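Local coordinates for beta-L-arabinobiosidase (PDB 5MQR), which is a gut bacterial glycoside hydrolase linked to the breakdown of plant pectin, probably cleaving L-arabinofuranosyl units, with sialidase activity assigned more tentatively, at residues Trp72-Gln77 / Leu92-Asp97; Val57-Glu62 / Met358-Asn363. All blocks are in the same frame, centred on the assembly; numbering follows the deposited sequence.

In the fold
From the N terminus, strand 52-57 runs into the loop 57-62, which meets residues 358-363, almost 300 residues later. Interaction 2 thereby closes a long loop holding four successive four-stranded antiparallel sheets. Nested inside it, interaction 1 closes the open end of the hairpin formed by strands 74-83 and 86-94, the first two strands of the first of these sheets. Strand 52-57 itself lies beside strand 397-403, joining early and late parts of the chain, consistent with ring closure of a five-bladed beta-propeller. The two contacts touch: Asp97 accepts the backbone N-H of Asn363, and Arg61 probably bonds the hydroxyl of Thr73.

Interaction 1: residues Trp72-Gln77 / Leu92-Asp97; sequences WTYNHQ and LADPSD
Trp72 lays one face of its indole on the ring of Pro95 where the first hairpin of the propeller opens out. The side chain starts with CB beside Asp94 O (3.5 Å). CG, anti to the carbonyl carbon (chi1 -68°), lies near Pro95 CA. Farther out, CE3 nears Asp94 C, while CZ3 brings the indole edge to Ala93 O at 3.3 Å. CE2 and CZ2 meet Pro95 CG, and CH2 reaches Pro95 CD. That CD sits 3.7 Å from the centroid of the Trp72 six-membered ring, only 14° off its normal, a CH-pi contact over the face. With an alanine here, Pro95 would probably lose this aromatic surface and a gap would be left beside the Asp94 backbone.

Next to this CH-pi contact, Thr73 N donates an almost straight bond to Pro95 O (2.9 Å, 170°). Regular antiparallel pairing follows: Tyr74 with Asp94 and His76 with Leu92 are hydrogen-bonded pairs, while Asn75 with Ala93 is a non-hydrogen-bonded one. Asn75 OD1 rests on Ala93 CB at 3.3 Å, and its ND2 turns back to Trp72 O (3.0 Å) as well as to Glu396 O. On the other face of the sheet, Tyr74 presents its ring edge to Leu92, CE2 to CD1 being 3.9 Å, and its hydroxyl continues to Glu98. Asp94 stands beside that ring with its carboxylate turned nearly perpendicular to it, OD1 bonding Ser103.

The chemistry thus changes along the hairpin: backbone bonds fix the strand register, whereas the chain leaving the strand at Pro95, whose nitrogen has no proton to donate, is held by that residue's carbonyl and by its ring lying against the indole.

Interaction 2: residues Val57-Glu62 / Met358-Asn363; sequences VRANRE and MRYGGN
Tyr360 OH donates a very short bond, 2.5 Å, to Glu62 OE1 where two irregular loops of the beta-propeller region meet. Tyr360 CG, anti to its carbonyl carbon (chi1 -59°), sends the ring toward the 59-62 loop. The carboxylate arrives at the ring edge from the opposite direction, its plane only 17° from that of the phenol. The same hydroxyl accepts Arg61 N at 3.1 Å, joining that backbone to the Glu62 carboxylate. Arg61 runs back along Tyr360; bent at chi3, it turns one guanidinium face to Tyr360 CD1 (3.6 Å from Arg61 NH2), which lies over the rim of that group, the planes inclined rather than stacked. Its NH1 pairs with Asp589, and NH2 reaches Gly361 O through a water.

Arg359 also bends at chi3, bringing NH2 into the carbonyl plane of Ala59, on a lone pair of O at 2.9 Å, with that oxygen in the guanidinium plane. Arg58, extended from CG to NE, crosses it at about a right angle and lays guanidinium against guanidinium, the planes 31° apart. Any repulsion is probably offset by acids: Asp454, a ligand of a bound calcium ion, pairs with Arg58, while Asp397 and Glu396 pair with Arg359. One water completes the join, accepting from Arg359 NE at 2.9 Å and donating to Tyr360 OH and Ala59 O, the latter at 2.6 Å.

Interaction 1: residues Trp72-Gln77 / Leu92-Asp97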
ATOM      1  N   TRP A  72     -36.852  18.755 -15.769  1.00 26.63           N
ATOM      2  CA  TRP A  72     -37.391  18.058 -14.601  1.00 26.44           C
ATOM      3  C   TRP A  72     -36.359  18.150 -13.454  1.00 25.67           C
ATOM      4  O   TRP A  72     -35.150  17.978 -13.679  1.00 24.53           O
ATOM      5  CB  TRP A  72     -37.727  16.618 -14.971  1.00 26.78           C
ATOM      6  CG  TRP A  72     -38.872  16.485 -15.933  1.00 27.52           C
ATOM      7  CD1 TRP A  72     -39.252  17.382 -16.875  1.00 28.49           C
ATOM      8  CD2 TRP A  72     -39.763  15.375 -16.066  1.00 27.93           C
ATOM      9  NE1 TRP A  72     -40.335  16.923 -17.567  1.00 29.23           N
ATOM     10  CE2 TRP A  72     -40.674  15.691 -17.089  1.00 28.99           C
ATOM     11  CE3 TRP A  72     -39.901  14.160 -15.405  1.00 27.63           C
ATOM     12  CZ2 TRP A  72     -41.711  14.833 -17.465  1.00 29.31           C
ATOM     13  CZ3 TRP A  72     -40.934  13.319 -15.768  1.00 28.02           C
ATOM     14  CH2 TRP A  72     -41.819  13.654 -16.789  1.00 28.92           C
ATOM     15  N   THR A  73     -36.830  18.481 -12.247  1.00 25.55           N
ATOM     16  CA  THR A  73     -35.945  18.761 -11.112  1.00 25.15           C
ATOM     17  C   THR A  73     -35.999  17.763  -9.948  1.00 24.76           C
ATOM     18  O   THR A  73     -35.268  17.945  -8.984  1.00 24.24           O
ATOM     19  CB  THR A  73     -36.162  20.173 -10.557  1.00 25.30           C
ATOM     20  OG1 THR A  73     -37.453  20.256  -9.961  1.00 25.54           O
ATOM     21  CG2 THR A  73     -36.022  21.210 -11.681  1.00 25.84           C
ATOM     22  N   TYR A  74     -36.847  16.739 -10.044  1.00 25.02           N
ATOM     23  CA  TYR A  74     -36.759  15.545  -9.216  1.00 25.05           C
ATOM     24  C   TYR A  74     -36.149  14.444 -10.060  1.00 24.22           C
ATOM     25  O   TYR A  74     -36.778  13.961 -10.993  1.00 24.04           O
ATOM     26  CB  TYR A  74     -38.129  15.096  -8.690  1.00 26.50           C
ATOM     27  CG  TYR A  74     -38.063  13.797  -7.899  1.00 26.88           C
ATOM     28  CD1 TYR A  74     -37.691  13.801  -6.568  1.00 27.10           C
ATOM     29  CD2 TYR A  74     -38.364  12.573  -8.490  1.00 27.34           C
ATOM     30  CE1 TYR A  74     -37.624  12.629  -5.837  1.00 27.64           C
ATOM     31  CE2 TYR A  74     -38.294  11.392  -7.773  1.00 27.79           C
ATOM     32  CZ  TYR A  74     -37.917  11.425  -6.447  1.00 27.72           C
ATOM     33  OH  TYR A  74     -37.842  10.259  -5.724  1.00 28.48           O
ATOM     34  N   ASN A  75     -34.920  14.054  -9.717  1.00 23.69           N
ATOM     35  CA  ASN A  75     -34.171  13.045 -10.445  1.00 23.46           C
ATOM     36  C   ASN A  75     -33.491  12.164  -9.393  1.00 23.76           C
ATOM     37  O   ASN A  75     -32.761  12.692  -8.546  1.00 23.45           O
ATOM     38  CB  ASN A  75     -33.121  13.699 -11.354  1.00 23.16           C
ATOM     39  CG  ASN A  75     -33.720  14.697 -12.359  1.00 23.58           C
ATOM     40  OD1 ASN A  75     -34.309  14.298 -13.373  1.00 23.78           O
ATOM     41  ND2 ASN A  75     -33.559  16.005 -12.077  1.00 23.00           N
ATOM     42  N   HIS A  76     -33.704  10.838  -9.440  1.00 24.20           N
ATOM     43  CA  HIS A  76     -33.291   9.953  -8.339  1.00 24.27           C
ATOM     44  C   HIS A  76     -33.159   8.497  -8.784  1.00 24.55           C
ATOM     45  O   HIS A  76     -33.506   8.151  -9.916  1.00 24.57           O
ATOM     46  CB  HIS A  76     -34.320  10.078  -7.215  1.00 24.20           C
ATOM     47  CG  HIS A  76     -33.875   9.588  -5.876  1.00 24.31           C
ATOM     48  ND1 HIS A  76     -32.589   9.734  -5.392  1.00 24.13           N
ATOM     49  CD2 HIS A  76     -34.582   9.003  -4.880  1.00 24.75           C
ATOM     50  CE1 HIS A  76     -32.522   9.247  -4.172  1.00 23.93           C
ATOM     51  NE2 HIS A  76     -33.719   8.801  -3.835  1.00 24.41           N
ATOM     52  N   GLN A  77     -32.611   7.668  -7.893  1.00 24.98           N
ATOM     53  CA  GLN A  77     -32.636   6.209  -8.009  1.00 25.35           C
ATOM     54  C   GLN A  77     -31.934   5.693  -9.258  1.00 24.57           C
ATOM     55  O   GLN A  77     -32.578   5.104 -10.149  1.00 24.09           O
ATOM     56  CB  GLN A  77     -34.071   5.715  -7.949  1.00 27.13           C
ATOM     57  CG  GLN A  77     -34.175   4.211  -7.759  1.00 28.14           C
ATOM     58  CD  GLN A  77     -34.983   3.846  -6.549  1.00 29.46           C
ATOM     59  OE1 GLN A  77     -34.509   3.084  -5.690  1.00 31.14           O
ATOM     60  NE2 GLN A  77     -36.191   4.418  -6.433  1.00 29.98           N
ATOM     61  N   LEU A  92     -34.736   7.744 -12.640  1.00 26.95           N
ATOM     62  CA  LEU A  92     -36.108   8.155 -12.749  1.00 28.44           C
ATOM     63  C   LEU A  92     -36.321   9.587 -12.359  1.00 27.43           C
ATOM     64  O   LEU A  92     -35.533  10.169 -11.647  1.00 26.57           O
ATOM     65  CB  LEU A  92     -37.044   7.234 -11.999  1.00 30.43           C
ATOM     66  CG  LEU A  92     -36.961   7.111 -10.505  1.00 32.03           C
ATOM     67  CD1 LEU A  92     -37.861   8.113  -9.781  1.00 33.00           C
ATOM     68  CD2 LEU A  92     -37.359   5.653 -10.173  1.00 33.28           C
ATOM     69  N   ALA A  93     -37.400  10.149 -12.878  1.00 26.89           N
ATOM     70  CA  ALA A  93     -37.613  11.567 -12.787  1.00 26.71           C
ATOM     71  C   ALA A  93     -39.089  11.905 -12.783  1.00 26.76           C
ATOM     72  O   ALA A  93     -39.897  11.256 -13.448  1.00 26.67           O
ATOM     73  CB  ALA A  93     -36.898  12.278 -13.945  1.00 26.41           C
ATOM     74  N   ASP A  94     -39.409  12.942 -12.020  1.00 26.74           N
ATOM     75  CA  ASP A  94     -40.687  13.624 -12.062  1.00 27.07           C
ATOM     76  C   ASP A  94     -40.349  15.125 -12.246  1.00 26.88           C
ATOM     77  O   ASP A  94     -39.211  15.566 -11.957  1.00 25.02           O
ATOM     78  CB  ASP A  94     -41.453  13.438 -10.746  1.00 27.82           C
ATOM     79  CG  ASP A  94     -41.932  11.970 -10.485  1.00 28.23           C
ATOM     80  OD1 ASP A  94     -41.202  10.992 -10.741  1.00 28.14           O
ATOM     81  OD2 ASP A  94     -43.049  11.813  -9.952  1.00 28.68           O
ATOM     82  N   PRO A  95     -41.322  15.924 -12.720  1.00 27.19           N
ATOM     83  CA  PRO A  95     -41.017  17.337 -12.928  1.00 27.33           C
ATOM     84  C   PRO A  95     -40.537  18.090 -11.697  1.00 27.08           C
ATOM     85  O   PRO A  95     -39.698  18.982 -11.843  1.00 26.71           O
ATOM     86  CB  PRO A  95     -42.340  17.908 -13.444  1.00 27.99           C
ATOM     87  CG  PRO A  95     -42.883  16.768 -14.237  1.00 28.23           C
ATOM     88  CD  PRO A  95     -42.588  15.559 -13.379  1.00 27.92           C
ATOM     89  N   SER A  96     -41.007  17.731 -10.505  1.00 26.82           N
ATOM     90  CA  SER A  96     -40.516  18.438  -9.323  1.00 26.90           C
ATOM     91  C   SER A  96     -40.611  17.730  -7.980  1.00 26.88           C
ATOM     92  O   SER A  96     -39.790  17.999  -7.106  1.00 26.29           O
ATOM     93  CB  SER A  96     -41.239  19.787  -9.206  1.00 27.21           C
ATOM     94  OG  SER A  96     -42.633  19.573  -9.122  1.00 27.19           O
ATOM     95  N   ASP A  97     -41.619  16.881  -7.801  1.00 27.45           N
ATOM     96  CA  ASP A  97     -41.951  16.322  -6.494  1.00 27.84           C
ATOM     97  C   ASP A  97     -42.041  14.791  -6.565  1.00 28.17           C
ATOM     98  O   ASP A  97     -42.597  14.223  -7.515  1.00 27.92           O
ATOM     99  CB  ASP A  97     -43.277  16.904  -6.030  1.00 28.64           C
ATOM    100  CG  ASP A  97     -43.195  18.403  -5.751  1.00 29.45           C
ATOM    101  OD1 ASP A  97     -43.316  19.224  -6.683  1.00 30.42           O
ATOM    102  OD2 ASP A  97     -43.008  18.777  -4.583  1.00 30.08           O
TER
HETATM  103  O   HOH W   1     -37.794  19.824  -7.309  1.00 25.47           O

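Interaction 2: residues Val57-Glu62 / Met358-Asn363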
ATOM      1  N   VAL A  57     -26.008  14.780 -14.770  1.00 23.85           N
ATOM      2  CA  VAL A  57     -27.206  15.586 -15.036  1.00 24.13           C
ATOM      3  C   VAL A  57     -27.350  16.708 -14.003  1.00 23.99           C
ATOM      4  O   VAL A  57     -27.354  16.450 -12.800  1.00 23.28           O
ATOM      5  CB  VAL A  57     -28.494  14.726 -15.020  1.00 24.20           C
ATOM      6  CG1 VAL A  57     -29.685  15.585 -15.394  1.00 24.71           C
ATOM      7  CG2 VAL A  57     -28.371  13.518 -15.958  1.00 24.16           C
ATOM      8  N   ARG A  58     -27.444  17.946 -14.489  1.00 24.16           N
ATOM      9  CA  ARG A  58     -27.630  19.124 -13.652  1.00 24.49           C
ATOM     10  C   ARG A  58     -29.004  19.677 -13.929  1.00 24.76           C
ATOM     11  O   ARG A  58     -29.238  20.265 -14.985  1.00 25.73           O
ATOM     12  CB  ARG A  58     -26.566  20.198 -13.950  1.00 24.78           C
ATOM     13  CG  ARG A  58     -26.612  21.423 -13.041  1.00 24.57           C
ATOM     14  CD  ARG A  58     -25.687  22.533 -13.514  1.00 25.07           C
ATOM     15  NE  ARG A  58     -25.671  23.595 -12.490  1.00 25.23           N
ATOM     16  CZ  ARG A  58     -26.646  24.482 -12.294  1.00 25.39           C
ATOM     17  NH1 ARG A  58     -27.714  24.492 -13.091  1.00 25.96           N
ATOM     18  NH2 ARG A  58     -26.552  25.375 -11.301  1.00 25.07           N
ATOM     19  N   ALA A  59     -29.912  19.492 -12.979  1.00 24.77           N
ATOM     20  CA  ALA A  59     -31.317  19.921 -13.145  1.00 24.96           C
ATOM     21  C   ALA A  59     -31.416  21.413 -13.420  1.00 25.03           C
ATOM     22  O   ALA A  59     -30.712  22.205 -12.791  1.00 25.03           O
ATOM     23  CB  ALA A  59     -32.139  19.573 -11.911  1.00 24.61           C
ATOM     24  N   ASN A  60     -32.283  21.789 -14.352  1.00 25.52           N
ATOM     25  CA  ASN A  60     -32.546  23.205 -14.632  1.00 25.86           C
ATOM     26  C   ASN A  60     -33.913  23.373 -15.238  1.00 26.39           C
ATOM     27  O   ASN A  60     -34.099  23.111 -16.424  1.00 26.96           O
ATOM     28  CB  ASN A  60     -31.480  23.754 -15.581  1.00 25.80           C
ATOM     29  CG  ASN A  60     -31.394  25.275 -15.577  1.00 26.32           C
ATOM     30  OD1 ASN A  60     -32.406  25.998 -15.532  1.00 26.03           O
ATOM     31  ND2 ASN A  60     -30.168  25.773 -15.642  1.00 26.40           N
ATOM     32  N   ARG A  61     -34.865  23.832 -14.432  1.00 26.83           N
ATOM     33  CA  ARG A  61     -36.238  24.068 -14.890  1.00 27.34           C
ATOM     34  C   ARG A  61     -36.362  25.239 -15.870  1.00 28.08           C
ATOM     35  O   ARG A  61     -37.183  25.205 -16.792  1.00 28.55           O
ATOM     36  CB  ARG A  61     -37.155  24.316 -13.694  1.00 27.33           C
ATOM     37  CG  ARG A  61     -38.638  24.496 -14.053  1.00 27.67           C
ATOM     38  CD  ARG A  61     -39.439  24.815 -12.803  1.00 27.78           C
ATOM     39  NE  ARG A  61     -39.224  23.794 -11.784  1.00 26.93           N
ATOM     40  CZ  ARG A  61     -39.274  23.971 -10.464  1.00 26.86           C
ATOM     41  NH1 ARG A  61     -39.537  25.148  -9.913  1.00 26.84           N
ATOM     42  NH2 ARG A  61     -39.041  22.924  -9.665  1.00 26.99           N
ATOM     43  N   GLU A  62     -35.548  26.260 -15.648  1.00 28.32           N
ATOM     44  CA  GLU A  62     -35.644  27.513 -16.370  1.00 29.04           C
ATOM     45  C   GLU A  62     -35.033  27.397 -17.748  1.00 28.97           C
ATOM     46  O   GLU A  62     -35.440  28.112 -18.632  1.00 29.71           O
ATOM     47  CB  GLU A  62     -34.983  28.654 -15.586  1.00 29.00           C
ATOM     48  CG  GLU A  62     -35.733  29.023 -14.304  1.00 29.59           C
ATOM     49  CD  GLU A  62     -35.445  28.130 -13.084  1.00 29.26           C
ATOM     50  OE1 GLU A  62     -34.491  27.328 -13.086  1.00 28.77           O
ATOM     51  OE2 GLU A  62     -36.196  28.236 -12.096  1.00 29.76           O
HETATM   52  N   MSE A 358     -29.523  22.322  -2.644  1.00 23.17           N
HETATM   53  CA  MSE A 358     -30.711  21.943  -3.397  1.00 23.72           C
HETATM   54  C   MSE A 358     -31.340  23.208  -3.929  1.00 23.85           C
HETATM   55  O   MSE A 358     -31.761  24.072  -3.169  1.00 23.95           O
HETATM   56  CB  MSE A 358     -31.706  21.214  -2.511  1.00 24.29           C
HETATM   57  CG  MSE A 358     -32.926  20.675  -3.273  1.00 24.89           C
HETATM   58 SE   MSE A 358     -34.259  20.015  -1.981  1.00 26.56          SE
HETATM   59  CE  MSE A 358     -33.237  18.610  -1.060  1.00 25.90           C
ATOM     60  N   ARG A 359     -31.392  23.350  -5.232  1.00 23.85           N
ATOM     61  CA  ARG A 359     -31.882  24.497  -5.972  1.00 24.11           C
ATOM     62  C   ARG A 359     -33.394  24.521  -6.074  1.00 24.80           C
ATOM     63  O   ARG A 359     -33.982  25.601  -6.037  1.00 25.63           O
ATOM     64  CB  ARG A 359     -31.216  24.561  -7.343  1.00 23.95           C
ATOM     65  CG  ARG A 359     -29.689  24.676  -7.224  1.00 23.50           C
ATOM     66  CD  ARG A 359     -28.972  24.766  -8.559  1.00 23.39           C
ATOM     67  NE  ARG A 359     -29.295  23.721  -9.518  1.00 22.90           N
ATOM     68  CZ  ARG A 359     -28.852  22.464  -9.477  1.00 22.47           C
ATOM     69  NH1 ARG A 359     -28.100  22.020  -8.468  1.00 22.18           N
ATOM     70  NH2 ARG A 359     -29.193  21.635 -10.446  1.00 22.37           N
ATOM     71  N   TYR A 360     -34.019  23.343  -6.159  1.00 24.50           N
ATOM     72  CA  TYR A 360     -35.446  23.237  -6.349  1.00 24.96           C
ATOM     73  C   TYR A 360     -36.057  22.445  -5.218  1.00 25.27           C
ATOM     74  O   TYR A 360     -35.733  21.266  -5.039  1.00 25.20           O
ATOM     75  CB  TYR A 360     -35.753  22.572  -7.700  1.00 24.76           C
ATOM     76  CG  TYR A 360     -35.176  23.314  -8.865  1.00 24.49           C
ATOM     77  CD1 TYR A 360     -35.800  24.456  -9.388  1.00 25.17           C
ATOM     78  CD2 TYR A 360     -33.996  22.896  -9.447  1.00 24.46           C
ATOM     79  CE1 TYR A 360     -35.259  25.142 -10.480  1.00 25.06           C
ATOM     80  CE2 TYR A 360     -33.444  23.568 -10.527  1.00 24.52           C
ATOM     81  CZ  TYR A 360     -34.072  24.687 -11.042  1.00 24.88           C
ATOM     82  OH  TYR A 360     -33.460  25.322 -12.106  1.00 24.83           O
ATOM     83  N   GLY A 361     -36.946  23.094  -4.461  1.00 25.66           N
ATOM     84  CA  GLY A 361     -37.721  22.431  -3.434  1.00 25.59           C
ATOM     85  C   GLY A 361     -38.594  21.344  -4.031  1.00 25.77           C
ATOM     86  O   GLY A 361     -38.815  21.298  -5.251  1.00 25.94           O
ATOM     87  N   GLY A 362     -39.068  20.460  -3.169  1.00 25.77           N
ATOM     88  CA  GLY A 362     -39.917  19.361  -3.599  1.00 26.70           C
ATOM     89  C   GLY A 362     -40.178  18.265  -2.563  1.00 27.06           C
ATOM     90  O   GLY A 362     -39.328  17.973  -1.700  1.00 26.25           O
ATOM     91  N   ASN A 363     -41.366  17.667  -2.679  1.00 27.93           N
ATOM     92  CA  ASN A 363     -41.855  16.575  -1.817  0.50 28.51           C
ATOM     93  C   ASN A 363     -40.780  15.491  -1.645  1.00 28.37           C
ATOM     94  O   ASN A 363     -40.309  14.925  -2.646  1.00 27.75           O
ATOM     95  CB  ASN A 363     -43.134  15.972  -2.458  0.50 29.01           C
ATOM     96  CG  ASN A 363     -43.967  15.111  -1.498  0.50 29.21           C
ATOM     97  OD1 ASN A 363     -43.785  15.153  -0.283  0.50 28.87           O
ATOM     98  ND2 ASN A 363     -44.920  14.338  -2.064  0.50 29.50           N
TER
HETATM   99  O   HOH W   2     -30.476  24.686 -11.943  1.00 18.16           O
HETATM  100  O   HOH W   3     -39.434  23.285  -7.028  1.00 20.67           O